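Local coordinates for protein glycoside hydrolase family 81 (Clostridium thermocellum, PDB 6FOP) that probably hydrolyses beta-1,3-glucans such as laminarin, as a family 81 glycoside hydrolase of the clostridial cellulosome, at residues Y300-I305 and A503-G508; F664-D669 and Y673-K678; V696-S699 and V703-V706. All coordinates share one frame; numbering follows the deposited sequence.

From the N terminus, the chain leaves strand 295-301 in the loop 302-305, which meets helix 494-511 in contact 1. This closes an excursion of 197 residues, about half of them helical. Contact 2 follows, folding the segment 664-669 back along strand 673-678 across a three-residue gap, and contact 3 pairs the two strands of the hairpin 694-697/703-706. The three are in series; none nests in or crosses another. Contact 2 is the link between the others: Y302 and H303 pack on Y673 and F664, while D669 and T667 hydrogen bond to T697 and S699. Contacts 1 and 3 do not touch, their centres lying about 17 Å apart.

Contact 1. Residues Y300-I305 and A503-G508; sequences YRYHGI and AIILWG
I305 and I505 meet tip to tip, the methyl CD1 of I305 forming the bump and two successive helix residues the hollow that receives it. I305 CD1 lies 3.8 Å from I505 CG2, and I505 CB and CD1 complete that wall of the hollow. L506 supplies the other wall: its side chain slants across that of I305, and its CD2 is 3.9 Å from I305 CD1. The methyl reaches this far because CG1 of I305 takes the position between its own backbone N and carbonyl carbon (chi1 67°), from which the nearly extended end of the chain projects to the helix. Y302, from the same segment as I305, and I505 reach toward each other from opposite directions. The OH of Y302 sits over the fork of I505, 4.0 Å from CG2 of I505 and 4.1 Å from CD1 of the same residue, and I505 CD1 lies obliquely to the Y302 ring. This is van der Waals packing; the hydroxyl itself hydrogen bonds to P671 O. One face of the Y302 ring is backed by its own chain, the backbone N of G304 lying 3.5 Å above the plane over the ring centre, which probably limits how the ring can tilt. No hydrogen bond joins the segments, so complementary apolar shape carries the contact.

All four touching residues are buried. Strand 295-301, paired with strand 240-251, thus delivers its exit loop against the helical domain of the six-hairpin clan. Helix 514-534 borders the loop through T525 and Y524, L672 touches both I305 and L506, and helix 416-433 packs against L506 through A428.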
ATOM      1  N   TYR A 300      13.879   7.273  -4.840  1.00 14.04           N
ATOM      2  CA  TYR A 300      14.320   5.898  -4.710  1.00 14.23           C
ATOM      3  C   TYR A 300      14.963   5.435  -5.998  1.00 14.80           C
ATOM      4  O   TYR A 300      14.565   5.824  -7.066  1.00 16.40           O
ATOM      5  CB  TYR A 300      13.116   5.018  -4.406  1.00 13.94           C
ATOM      6  CG  TYR A 300      12.308   5.414  -3.175  1.00 13.91           C
ATOM      7  CD1 TYR A 300      12.913   5.670  -1.954  1.00 14.72           C
ATOM      8  CD2 TYR A 300      10.924   5.435  -3.222  1.00 14.08           C
ATOM      9  CE1 TYR A 300      12.152   6.021  -0.826  1.00 15.03           C
ATOM     10  CE2 TYR A 300      10.161   5.769  -2.117  1.00 14.92           C
ATOM     11  CZ  TYR A 300      10.776   6.038  -0.918  1.00 13.91           C
ATOM     12  OH  TYR A 300       9.990   6.370   0.159  1.00 15.25           O
ATOM     13  N   ARG A 301      15.894   4.508  -5.887  1.00 16.31           N
ATOM     14  CA  ARG A 301      16.422   3.812  -7.061  1.00 17.35           C
ATOM     15  C   ARG A 301      15.493   2.637  -7.395  1.00 15.80           C
ATOM     16  O   ARG A 301      15.148   1.818  -6.544  1.00 19.38           O
ATOM     17  CB  ARG A 301      17.841   3.336  -6.803  1.00 21.07           C
ATOM     18  CG  ARG A 301      18.829   4.470  -6.698  1.00 24.34           C
ATOM     19  CD  ARG A 301      20.272   4.018  -6.872  1.00 27.14           C
ATOM     20  NE  ARG A 301      21.217   5.022  -6.388  1.00 32.65           N
ATOM     21  CZ  ARG A 301      21.563   6.125  -7.049  1.00 33.42           C
ATOM     22  NH1 ARG A 301      21.045   6.402  -8.246  1.00 35.22           N
ATOM     23  NH2 ARG A 301      22.435   6.973  -6.500  1.00 37.45           N
ATOM     24  N   TYR A 302      15.119   2.586  -8.667  1.00 16.66           N
ATOM     25  CA  TYR A 302      14.372   1.485  -9.240  1.00 16.85           C
ATOM     26  C   TYR A 302      15.387   0.510  -9.827  1.00 16.91           C
ATOM     27  O   TYR A 302      16.333   0.930 -10.486  1.00 21.23           O
ATOM     28  CB  TYR A 302      13.482   2.033 -10.336  1.00 18.13           C
ATOM     29  CG  TYR A 302      12.777   1.007 -11.203  1.00 16.78           C
ATOM     30  CD1 TYR A 302      11.778   0.180 -10.688  1.00 16.72           C
ATOM     31  CD2 TYR A 302      13.069   0.920 -12.554  1.00 16.83           C
ATOM     32  CE1 TYR A 302      11.101  -0.716 -11.481  1.00 15.94           C
ATOM     33  CE2 TYR A 302      12.393   0.027 -13.370  1.00 15.91           C
ATOM     34  CZ  TYR A 302      11.406  -0.786 -12.834  1.00 15.01           C
ATOM     35  OH  TYR A 302      10.730  -1.665 -13.641  1.00 15.26           O
ATOM     36  N   HIS A 303      15.207  -0.784  -9.575  1.00 15.65           N
ATOM     37  CA  HIS A 303      16.176  -1.799  -9.979  1.00 16.89           C
ATOM     38  C   HIS A 303      15.708  -2.691 -11.108  1.00 15.97           C
ATOM     39  O   HIS A 303      16.342  -3.731 -11.374  1.00 17.53           O
ATOM     40  CB  HIS A 303      16.571  -2.650  -8.776  1.00 18.89           C
ATOM     41  CG  HIS A 303      17.238  -1.851  -7.714  1.00 22.11           C
ATOM     42  ND1 HIS A 303      18.587  -1.596  -7.722  1.00 24.83           N
ATOM     43  CD2 HIS A 303      16.738  -1.193  -6.641  1.00 22.02           C
ATOM     44  CE1 HIS A 303      18.892  -0.820  -6.693  1.00 26.00           C
ATOM     45  NE2 HIS A 303      17.789  -0.574  -6.020  1.00 25.52           N
ATOM     46  N   GLY A 304      14.617  -2.319 -11.764  1.00 15.32           N
ATOM     47  CA  GLY A 304      14.090  -3.079 -12.891  1.00 13.92           C
ATOM     48  C   GLY A 304      13.211  -4.220 -12.414  1.00 14.15           C
ATOM     49  O   GLY A 304      13.348  -4.704 -11.276  1.00 16.44           O
ATOM     50  N   ILE A 305      12.339  -4.676 -13.301  1.00 13.98           N
ATOM     51  CA  ILE A 305      11.691  -5.976 -13.163  1.00 14.18           C
ATOM     52  C   ILE A 305      11.822  -6.702 -14.488  1.00 14.50           C
ATOM     53  O   ILE A 305      12.063  -6.078 -15.526  1.00 15.18           O
ATOM     54  CB  ILE A 305      10.203  -5.869 -12.743  1.00 13.85           C
ATOM     55  CG1 ILE A 305       9.332  -5.235 -13.823  1.00 14.34           C
ATOM     56  CG2 ILE A 305      10.067  -5.111 -11.416  1.00 14.95           C
ATOM     57  CD1 ILE A 305       7.877  -5.453 -13.581  1.00 14.22           C
ATOM     58  N   ALA A 503       2.514  -6.052 -12.295  1.00 11.01           N
ATOM     59  CA  ALA A 503       1.677  -6.291 -13.459  1.00 12.65           C
ATOM     60  C   ALA A 503       1.348  -4.992 -14.191  1.00 12.86           C
ATOM     61  O   ALA A 503       1.285  -4.979 -15.420  1.00 13.62           O
ATOM     62  CB  ALA A 503       0.392  -7.004 -13.059  1.00 12.49           C
ATOM     63  N   ILE A 504       1.093  -3.907 -13.441  1.00 12.24           N
ATOM     64  CA  ILE A 504       0.847  -2.593 -14.043  1.00 12.48           C
ATOM     65  C   ILE A 504       2.072  -2.095 -14.820  1.00 12.59           C
ATOM     66  O   ILE A 504       1.948  -1.560 -15.936  1.00 13.25           O
ATOM     67  CB  ILE A 504       0.384  -1.594 -12.974  1.00 12.71           C
ATOM     68  CG1 ILE A 504      -1.017  -1.973 -12.483  1.00 13.06           C
ATOM     69  CG2 ILE A 504       0.334  -0.191 -13.542  1.00 13.94           C
ATOM     70  CD1 ILE A 504      -1.527  -1.127 -11.345  1.00 14.36           C
ATOM     71  N   ILE A 505       3.260  -2.295 -14.268  1.00 11.90           N
ATOM     72  CA  ILE A 505       4.490  -1.936 -14.994  1.00 12.19           C
ATOM     73  C   ILE A 505       4.533  -2.672 -16.339  1.00 12.98           C
ATOM     74  O   ILE A 505       4.751  -2.076 -17.409  1.00 13.46           O
ATOM     75  CB  ILE A 505       5.771  -2.266 -14.201  1.00 12.34           C
ATOM     76  CG1 ILE A 505       5.833  -1.478 -12.886  1.00 12.96           C
ATOM     77  CG2 ILE A 505       7.023  -2.018 -15.037  1.00 13.60           C
ATOM     78  CD1 ILE A 505       6.995  -1.840 -11.987  1.00 13.42           C
ATOM     79  N   LEU A 506       4.329  -3.990 -16.273  1.00 12.66           N
ATOM     80  CA  LEU A 506       4.395  -4.797 -17.494  1.00 13.57           C
ATOM     81  C   LEU A 506       3.329  -4.412 -18.486  1.00 13.90           C
ATOM     82  O   LEU A 506       3.618  -4.322 -19.688  1.00 14.54           O
ATOM     83  CB  LEU A 506       4.287  -6.286 -17.179  1.00 14.16           C
ATOM     84  CG  LEU A 506       5.376  -6.964 -16.352  1.00 13.57           C
ATOM     85  CD1 LEU A 506       5.058  -8.441 -16.087  1.00 14.45           C
ATOM     86  CD2 LEU A 506       6.740  -6.787 -17.024  1.00 14.48           C
ATOM     87  N   TRP A 507       2.100  -4.182 -18.022  1.00 12.84           N
ATOM     88  CA  TRP A 507       1.038  -3.751 -18.928  1.00 14.27           C
ATOM     89  C   TRP A 507       1.359  -2.438 -19.620  1.00 14.50           C
ATOM     90  O   TRP A 507       1.209  -2.296 -20.822  1.00 15.02           O
ATOM     91  CB  TRP A 507      -0.282  -3.621 -18.150  1.00 14.50           C
ATOM     92  CG  TRP A 507      -1.392  -3.123 -18.994  1.00 14.84           C
ATOM     93  CD1 TRP A 507      -1.827  -1.830 -19.099  1.00 15.68           C
ATOM     94  CD2 TRP A 507      -2.193  -3.878 -19.908  1.00 15.38           C
ATOM     95  NE1 TRP A 507      -2.842  -1.738 -20.017  1.00 16.90           N
ATOM     96  CE2 TRP A 507      -3.078  -2.974 -20.539  1.00 15.78           C
ATOM     97  CE3 TRP A 507      -2.245  -5.234 -20.269  1.00 15.94           C
ATOM     98  CZ2 TRP A 507      -4.034  -3.385 -21.473  1.00 16.33           C
ATOM     99  CZ3 TRP A 507      -3.172  -5.629 -21.200  1.00 15.81           C
ATOM    100  CH2 TRP A 507      -4.055  -4.708 -21.795  1.00 16.04           C
ATOM    101  N   GLY A 508       1.794  -1.461 -18.845  1.00 14.40           N
ATOM    102  CA  GLY A 508       2.132  -0.171 -19.394  1.00 15.15           C
ATOM    103  C   GLY A 508       3.251  -0.237 -20.403  1.00 15.37           C
ATOM    104  O   GLY A 508       3.160   0.324 -21.487  1.00 15.98           O
TER

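Contact 2. Residues F664-D669 and Y673-K678; sequences FSVTAD and YSVFNK
Y673 lays its aromatic ring beneath the methyl group of A668, with A668 CB 3.6 Å from the Y673 ring centroid and 3° off the ring normal. This is a CH-pi contact centred almost exactly on the face. The ring turns toward the loop because CG of Y673 stands between the backbone N and the carbonyl carbon (chi1 70°). Its hydroxyl then ends against the T667-A668 peptide: Y673 OH is 3.2 Å from A668 N, a weak and bent hydrogen bond (141° at the hydrogen), and 3.4 Å from T667 CB. The carbonyl oxygen of V666 comes up at the ring edge, near its plane, 4.3 Å from Y673 CE2.

Further along, V666 and V675 point toward each other and touch through their methyls, V666 CG1 to V675 CG2, at 4.2 Å. The chains run roughly antiparallel, but their nearest CA atoms, those of V666 and V675, stay 7.1 Å apart, and side chains fill the interval. R682 flanks both valines, and F698 packs on A668 and V675.

The tyrosine hydroxyl has its stronger polar partner in S239 OG, so the bent bond from A668 N is a supplement. Chemically, the contact therefore rests on methyl-to-ring and methyl-to-methyl dispersion, while the phenol's bond with S239 OG, with the weak one from A668 N, probably steadies the ring under the loop.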
ATOM      1  N   PHE A 664      21.849  -5.332  -6.444  1.00 17.12           N
ATOM      2  CA  PHE A 664      21.170  -4.043  -6.357  1.00 18.65           C
ATOM      3  C   PHE A 664      22.106  -2.846  -6.456  1.00 17.91           C
ATOM      4  O   PHE A 664      21.678  -1.716  -6.294  1.00 20.76           O
ATOM      5  CB  PHE A 664      20.377  -4.008  -5.058  1.00 21.97           C
ATOM      6  CG  PHE A 664      19.289  -5.025  -5.032  1.00 25.12           C
ATOM      7  CD1 PHE A 664      18.094  -4.784  -5.695  1.00 29.65           C
ATOM      8  CD2 PHE A 664      19.506  -6.279  -4.474  1.00 24.46           C
ATOM      9  CE1 PHE A 664      17.083  -5.735  -5.706  1.00 33.18           C
ATOM     10  CE2 PHE A 664      18.513  -7.212  -4.495  1.00 24.65           C
ATOM     11  CZ  PHE A 664      17.310  -6.946  -5.106  1.00 27.85           C
ATOM     12  N   SER A 665      23.387  -3.074  -6.735  1.00 16.81           N
ATOM     13  CA  SER A 665      24.355  -1.988  -6.811  1.00 17.37           C
ATOM     14  C   SER A 665      24.523  -1.436  -8.235  1.00 16.71           C
ATOM     15  O   SER A 665      25.363  -0.557  -8.455  1.00 18.35           O
ATOM     16  CB  SER A 665      25.704  -2.438  -6.266  1.00 19.10           C
ATOM     17  OG  SER A 665      26.340  -3.328  -7.142  1.00 22.21           O
ATOM     18  N   VAL A 666      23.764  -1.976  -9.180  1.00 17.21           N
ATOM     19  CA  VAL A 666      23.852  -1.600 -10.596  1.00 17.86           C
ATOM     20  C   VAL A 666      22.461  -1.307 -11.121  1.00 18.72           C
ATOM     21  O   VAL A 666      21.555  -2.137 -10.959  1.00 22.09           O
ATOM     22  CB  VAL A 666      24.409  -2.754 -11.456  1.00 20.96           C
ATOM     23  CG1 VAL A 666      24.589  -2.333 -12.922  1.00 20.41           C
ATOM     24  CG2 VAL A 666      25.702  -3.256 -10.910  1.00 24.24           C
ATOM     25  N   THR A 667      22.308  -0.187 -11.824  1.00 16.74           N
ATOM     26  CA  THR A 667      21.054   0.146 -12.486  1.00 17.10           C
ATOM     27  C   THR A 667      21.244   0.270 -13.993  1.00 16.00           C
ATOM     28  O   THR A 667      22.372   0.210 -14.489  1.00 17.29           O
ATOM     29  CB  THR A 667      20.424   1.397 -11.873  1.00 18.72           C
ATOM     30  OG1 THR A 667      21.356   2.480 -11.941  1.00 21.07           O
ATOM     31  CG2 THR A 667      20.051   1.140 -10.406  1.00 20.89           C
ATOM     32  N   ALA A 668      20.144   0.482 -14.702  1.00 15.92           N
ATOM     33  CA  ALA A 668      20.157   0.563 -16.159  1.00 14.52           C
ATOM     34  C   ALA A 668      19.131   1.554 -16.640  1.00 14.91           C
ATOM     35  O   ALA A 668      18.122   1.811 -15.955  1.00 15.58           O
ATOM     36  CB  ALA A 668      19.899  -0.803 -16.796  1.00 15.96           C
ATOM     37  N   ASP A 669      19.364   2.060 -17.850  1.00 15.21           N
ATOM     38  CA  ASP A 669      18.504   3.065 -18.486  1.00 15.64           C
ATOM     39  C   ASP A 669      17.328   2.477 -19.288  1.00 14.94           C
ATOM     40  O   ASP A 669      17.020   2.902 -20.409  1.00 16.16           O
ATOM     41  CB  ASP A 669      19.331   4.046 -19.324  1.00 17.26           C
ATOM     42  CG  ASP A 669      20.031   3.407 -20.514  1.00 17.50           C
ATOM     43  OD1 ASP A 669      19.971   2.166 -20.695  1.00 17.27           O
ATOM     44  OD2 ASP A 669      20.687   4.186 -21.237  1.00 20.30           O
ATOM     45  N   TYR A 673      14.672  -4.938 -16.694  1.00 14.01           N
ATOM     46  CA  TYR A 673      15.997  -5.513 -16.575  1.00 14.25           C
ATOM     47  C   TYR A 673      16.164  -6.117 -15.191  1.00 13.63           C
ATOM     48  O   TYR A 673      15.369  -5.853 -14.291  1.00 14.25           O
ATOM     49  CB  TYR A 673      17.098  -4.482 -16.821  1.00 13.90           C
ATOM     50  CG  TYR A 673      17.240  -3.432 -15.728  1.00 15.05           C
ATOM     51  CD1 TYR A 673      16.433  -2.294 -15.711  1.00 14.72           C
ATOM     52  CD2 TYR A 673      18.218  -3.559 -14.758  1.00 15.24           C
ATOM     53  CE1 TYR A 673      16.587  -1.325 -14.714  1.00 15.87           C
ATOM     54  CE2 TYR A 673      18.392  -2.611 -13.773  1.00 15.55           C
ATOM     55  CZ  TYR A 673      17.595  -1.482 -13.763  1.00 14.48           C
ATOM     56  OH  TYR A 673      17.834  -0.547 -12.781  1.00 17.07           O
ATOM     57  N   SER A 674      17.206  -6.924 -15.043  1.00 13.66           N
ATOM     58  CA  SER A 674      17.739  -7.300 -13.724  1.00 14.25           C
ATOM     59  C   SER A 674      19.197  -7.713 -13.878  1.00 15.20           C
ATOM     60  O   SER A 674      19.609  -8.212 -14.952  1.00 15.88           O
ATOM     61  CB  SER A 674      16.924  -8.392 -13.015  1.00 15.58           C
ATOM     62  OG  SER A 674      15.658  -7.909 -12.590  1.00 17.77           O
ATOM     63  N   VAL A 675      19.959  -7.536 -12.812  1.00 14.14           N
ATOM     64  CA  VAL A 675      21.357  -7.924 -12.765  1.00 15.11           C
ATOM     65  C   VAL A 675      21.548  -8.932 -11.657  1.00 14.27           C
ATOM     66  O   VAL A 675      20.994  -8.789 -10.560  1.00 15.88           O
ATOM     67  CB  VAL A 675      22.291  -6.722 -12.534  1.00 16.26           C
ATOM     68  CG1 VAL A 675      23.762  -7.134 -12.610  1.00 18.02           C
ATOM     69  CG2 VAL A 675      21.987  -5.623 -13.562  1.00 16.84           C
ATOM     70  N   PHE A 676      22.315  -9.970 -11.969  1.00 14.43           N
ATOM     71  CA  PHE A 676      22.610 -11.073 -11.063  1.00 15.39           C
ATOM     72  C   PHE A 676      24.124 -11.175 -10.887  1.00 16.20           C
ATOM     73  O   PHE A 676      24.886 -10.796 -11.790  1.00 17.74           O
ATOM     74  CB  PHE A 676      22.048 -12.381 -11.637  1.00 15.25           C
ATOM     75  CG  PHE A 676      20.574 -12.345 -11.919  1.00 14.55           C
ATOM     76  CD1 PHE A 676      20.080 -11.797 -13.097  1.00 14.71           C
ATOM     77  CD2 PHE A 676      19.665 -12.813 -10.980  1.00 15.65           C
ATOM     78  CE1 PHE A 676      18.717 -11.737 -13.336  1.00 15.18           C
ATOM     79  CE2 PHE A 676      18.301 -12.749 -11.214  1.00 15.72           C
ATOM     80  CZ  PHE A 676      17.828 -12.213 -12.394  1.00 16.06           C
ATOM     81  N   ASN A 677      24.559 -11.701  -9.737  1.00 15.73           N
ATOM     82  CA  ASN A 677      25.977 -11.755  -9.393  1.00 16.77           C
ATOM     83  C   ASN A 677      26.258 -13.100  -8.746  1.00 17.42           C
ATOM     84  O   ASN A 677      25.721 -13.388  -7.670  1.00 17.97           O
ATOM     85  CB  ASN A 677      26.299 -10.605  -8.442  1.00 18.27           C
ATOM     86  CG  ASN A 677      27.768 -10.460  -8.148  1.00 19.35           C
ATOM     87  OD1 ASN A 677      28.506 -11.433  -8.115  1.00 21.98           O
ATOM     88  ND2 ASN A 677      28.192  -9.224  -7.888  1.00 21.89           N
ATOM     89  N   LYS A 678      27.058 -13.925  -9.423  0.57 17.74           N
ATOM     90  CA  LYS A 678      27.496 -15.228  -8.907  0.57 19.32           C
ATOM     91  C   LYS A 678      28.991 -15.145  -8.702  0.57 21.71           C
ATOM     92  O   LYS A 678      29.738 -15.044  -9.667  0.57 21.19           O
ATOM     93  CB  LYS A 678      27.145 -16.358  -9.888  0.57 19.07           C
ATOM     94  CG  LYS A 678      27.364 -17.747  -9.299  0.57 19.90           C
ATOM     95  CD  LYS A 678      27.035 -18.826 -10.302  0.57 20.64           C
ATOM     96  CE  LYS A 678      27.394 -20.205  -9.773  0.57 20.93           C
ATOM     97  NZ  LYS A 678      26.549 -20.625  -8.616  0.57 20.55           N
TER

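Contact 3. Residues V696-S699 and V703-V706; sequences VTFS and VMTV
A beta hairpin, strand 694-697 turning back into strand 703-706, is held together here by an antiparallel hydrogen-bonded pair, V696 with M704. V696 N donates to M704 O at 2.8 Å, and M704 N donates back to V696 O at 2.9 Å. V696 O is shared: V703 CA also approaches it at 3.3 Å in a CA-H...O contact. The next pair, T697 with V703, is non-hydrogen-bonded. Its side chains stand side by side on the more solvent-accessible face, T697 OG1 meeting V703 CG2 at 4.0 Å.

V696 and M704 point to the other face, which is buried on strands 681-688 and 710-715, with V686, Y684, A712 and S714 beneath them. The hairpin thus lies over the C-terminal antiparallel sheet. F698, past the end of its strand, joins this layer and also stacks edge-to-face with Y684. It makes a Met-aromatic contact with M704, in which an almost extended chi2 of 169° carries the sulfur out toward F698. The sulfur approaches the ring obliquely, M704 SD lying 5.1 Å from the F698 ring centroid and 3.9 Å from F698 CE1.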
ATOM      1  N   VAL A 696      20.905  -0.561 -24.213  1.00 17.73           N
ATOM      2  CA  VAL A 696      20.758  -0.480 -22.746  1.00 16.48           C
ATOM      3  C   VAL A 696      22.136  -0.380 -22.137  1.00 16.69           C
ATOM      4  O   VAL A 696      23.015  -1.221 -22.395  1.00 17.49           O
ATOM      5  CB  VAL A 696      19.989  -1.690 -22.185  1.00 16.40           C
ATOM      6  CG1 VAL A 696      19.892  -1.581 -20.658  1.00 16.98           C
ATOM      7  CG2 VAL A 696      18.619  -1.795 -22.849  1.00 17.93           C
ATOM      8  N   THR A 697      22.308   0.648 -21.308  1.00 16.17           N
ATOM      9  CA  THR A 697      23.560   0.920 -20.636  1.00 16.03           C
ATOM     10  C   THR A 697      23.370   0.803 -19.143  1.00 15.85           C
ATOM     11  O   THR A 697      22.433   1.381 -18.595  1.00 16.58           O
ATOM     12  CB  THR A 697      24.096   2.322 -21.005  1.00 17.31           C
ATOM     13  OG1 THR A 697      24.212   2.420 -22.436  1.00 18.55           O
ATOM     14  CG2 THR A 697      25.449   2.584 -20.376  1.00 18.30           C
ATOM     15  N   PHE A 698      24.253   0.047 -18.493  1.00 14.26           N
ATOM     16  CA  PHE A 698      24.238  -0.166 -17.044  1.00 14.96           C
ATOM     17  C   PHE A 698      25.237   0.764 -16.374  1.00 15.19           C
ATOM     18  O   PHE A 698      26.200   1.232 -16.991  1.00 16.34           O
ATOM     19  CB  PHE A 698      24.552  -1.630 -16.699  1.00 15.48           C
ATOM     20  CG  PHE A 698      23.494  -2.603 -17.181  1.00 15.16           C
ATOM     21  CD1 PHE A 698      23.469  -3.035 -18.519  1.00 16.00           C
ATOM     22  CD2 PHE A 698      22.547  -3.110 -16.319  1.00 14.84           C
ATOM     23  CE1 PHE A 698      22.491  -3.900 -18.963  1.00 16.09           C
ATOM     24  CE2 PHE A 698      21.583  -3.995 -16.750  1.00 15.19           C
ATOM     25  CZ  PHE A 698      21.555  -4.378 -18.092  1.00 15.81           C
ATOM     26  N   SER A 699      25.034   0.977 -15.073  1.00 15.31           N
ATOM     27  CA  SER A 699      25.852   1.944 -14.331  1.00 16.54           C
ATOM     28  C   SER A 699      27.307   1.514 -14.140  1.00 16.12           C
ATOM     29  O   SER A 699      28.176   2.337 -13.808  1.00 18.00           O
ATOM     30  CB  SER A 699      25.224   2.249 -12.958  1.00 16.57           C
ATOM     31  OG  SER A 699      25.116   1.089 -12.149  1.00 16.57           O
ATOM     32  N   VAL A 703      27.078  -2.531 -21.754  1.00 17.23           N
ATOM     33  CA  VAL A 703      26.181  -2.095 -22.819  1.00 19.31           C
ATOM     34  C   VAL A 703      25.653  -3.322 -23.553  1.00 18.13           C
ATOM     35  O   VAL A 703      26.438  -4.208 -23.947  1.00 20.10           O
ATOM     36  CB  VAL A 703      26.876  -1.162 -23.844  1.00 20.50           C
ATOM     37  CG1 VAL A 703      25.919  -0.754 -24.956  1.00 22.20           C
ATOM     38  CG2 VAL A 703      27.410   0.081 -23.153  1.00 20.35           C
ATOM     39  N   MET A 704      24.332  -3.385 -23.723  1.00 17.83           N
ATOM     40  CA  MET A 704      23.685  -4.435 -24.519  1.00 18.50           C
ATOM     41  C   MET A 704      22.758  -3.823 -25.545  1.00 18.59           C
ATOM     42  O   MET A 704      22.044  -2.861 -25.257  1.00 20.54           O
ATOM     43  CB  MET A 704      22.862  -5.350 -23.612  1.00 19.45           C
ATOM     44  CG  MET A 704      23.691  -6.156 -22.626  1.00 20.27           C
ATOM     45  SD  MET A 704      22.726  -6.991 -21.344  1.00 20.19           S
ATOM     46  CE  MET A 704      21.703  -8.073 -22.344  1.00 21.33           C
ATOM     47  N   THR A 705      22.777  -4.369 -26.758  1.00 19.97           N
ATOM     48  CA  THR A 705      21.799  -4.023 -27.752  1.00 22.07           C
ATOM     49  C   THR A 705      20.813  -5.184 -27.829  1.00 20.27           C
ATOM     50  O   THR A 705      21.219  -6.329 -27.981  1.00 25.24           O
ATOM     51  CB  THR A 705      22.442  -3.735 -29.117  1.00 26.91           C
ATOM     52  OG1 THR A 705      23.345  -2.638 -28.974  1.00 29.78           O
ATOM     53  CG2 THR A 705      21.370  -3.381 -30.144  1.00 30.39           C
ATOM     54  N   VAL A 706      19.535  -4.872 -27.723  1.00 19.32           N
ATOM     55  CA  VAL A 706      18.473  -5.859 -27.560  1.00 19.75           C
ATOM     56  C   VAL A 706      17.433  -5.627 -28.634  1.00 21.00           C
ATOM     57  O   VAL A 706      16.883  -4.531 -28.763  1.00 20.66           O
ATOM     58  CB  VAL A 706      17.814  -5.762 -26.170  1.00 20.38           C
ATOM     59  CG1 VAL A 706      16.802  -6.897 -25.986  1.00 21.23           C
ATOM     60  CG2 VAL A 706      18.904  -5.773 -25.109  1.00 20.98           C
TER